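Local coordinates for citrate synthase (Metallosphaera sedula, PDB 6ABX) that catalyses the condensation of oxaloacetate with acetyl-CoA and water to give citrate and CoA, a step of the tricarboxylic acid cycle, at the interface of chains A and B. Sequence-based numbering; all coordinates share one arbitrary frame. Chains: chain A/B, Citrate synthase.

The interface of chains A and B. Residues chain A 5-6, 8; chain B 348-349.
B:Lys348 reaches across the subunit boundary and lays its side chain over the N-terminal segment of chain A, ending between the backbone of A:Lys5 and the side chain of A:Glu8. At its root, CB lies beside the aliphatic part of A:Lys5, 4.1 Å from CE of that chain. The two lysine stems run past each other at a slant, in loose contact, with A:Lys5 stretched out fully. One step on, CG of B:Lys348 is 4.2 Å from CA of A:Gly6. CD then passes the peptide group of A:Lys5, 3.7 Å from its O. CE comes next to the carboxylate of A:Glu8, 3.8 Å from CD of the glutamate. CG of B:Lys348 stands opposite the backbone N (chi1 -169°) and the chain stays extended until a bend at chi4 (-144°) sets the ammonium group between two acceptors. NZ donates to the main-chain O of A:Lys5 at 2.8 Å, from above the carbonyl plane. Its second bond, a salt bridge to OE1 of A:Glu8 at 2.6 Å, meets the carboxylate well above its plane; the glutamate, nearly perpendicular to the lysine, is poorly ordered, and its exact pose is less certain. An alanine in place of B:Lys348 would probably leave the A:Glu8 carboxylate without this cationic mate and the A:Lys5 carbonyl without its cross-chain donor. The site joins the 3-10 helix 5-7 and the residue just beyond it to a loop shortly before strand 353-356 of the partner, recurs across the dimer two-fold, and lies about 14 Å from the active-site A:His253, measured from its centre.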
loop_
_atom_site.group_PDB
_atom_site.type_symbol
_atom_site.label_atom_id
_atom_site.label_comp_id
_atom_site.label_asym_id
_atom_site.label_seq_id
_atom_site.Cartn_x
_atom_site.Cartn_y
_atom_site.Cartn_z
ATOM N N LYS A 5 5.930 -15.019 12.518
ATOM C CA LYS A 5 4.642 -14.358 12.287
ATOM C C LYS A 5 4.667 -12.984 12.952
ATOM O O LYS A 5 5.137 -12.850 14.090
ATOM C CB LYS A 5 3.520 -15.244 12.811
ATOM C CG LYS A 5 2.149 -14.886 12.287
ATOM C CD LYS A 5 1.086 -15.776 12.833
ATOM C CE LYS A 5 -0.274 -15.472 12.272
ATOM N NZ LYS A 5 -1.268 -16.323 12.966
ATOM N N GLY A 6 4.244 -11.954 12.218
ATOM C CA GLY A 6 4.256 -10.578 12.666
ATOM C C GLY A 6 5.618 -9.897 12.626
ATOM O O GLY A 6 5.724 -8.668 12.871
ATOM N N GLU A 8 8.058 -10.118 14.551
ATOM C CA GLU A 8 8.464 -9.636 15.862
ATOM C C GLU A 8 9.977 -9.766 15.999
ATOM O O GLU A 8 10.524 -10.840 15.863
ATOM C CB GLU A 8 7.866 -10.462 16.994
ATOM C CG GLU A 8 6.472 -10.066 17.365
ATOM C CD GLU A 8 5.936 -10.781 18.599
ATOM O OE1 GLU A 8 5.789 -12.027 18.543
ATOM O OE2 GLU A 8 5.678 -10.090 19.620
ATOM N N LYS B 348 -2.170 -11.453 13.020
ATOM C CA LYS B 348 -1.152 -10.823 13.843
ATOM C C LYS B 348 -0.572 -9.606 13.112
ATOM O O LYS B 348 -0.221 -9.727 11.954
ATOM C CB LYS B 348 -0.004 -11.791 14.100
ATOM C CG LYS B 348 0.973 -11.302 15.154
ATOM C CD LYS B 348 1.859 -12.412 15.675
ATOM C CE LYS B 348 2.794 -11.862 16.732
ATOM N NZ LYS B 348 4.105 -12.534 16.621
ATOM N N LEU B 349 -0.509 -8.464 13.802
ATOM C CA LEU B 349 0.054 -7.269 13.274
ATOM C C LEU B 349 1.463 -7.556 12.774
ATOM O O LEU B 349 2.261 -8.168 13.483
ATOM C CB LEU B 349 0.090 -6.171 14.354
ATOM C CG LEU B 349 0.624 -4.824 13.892
ATOM C CD1 LEU B 349 -0.318 -4.144 12.918
ATOM C CD2 LEU B 349 0.882 -3.884 15.084
#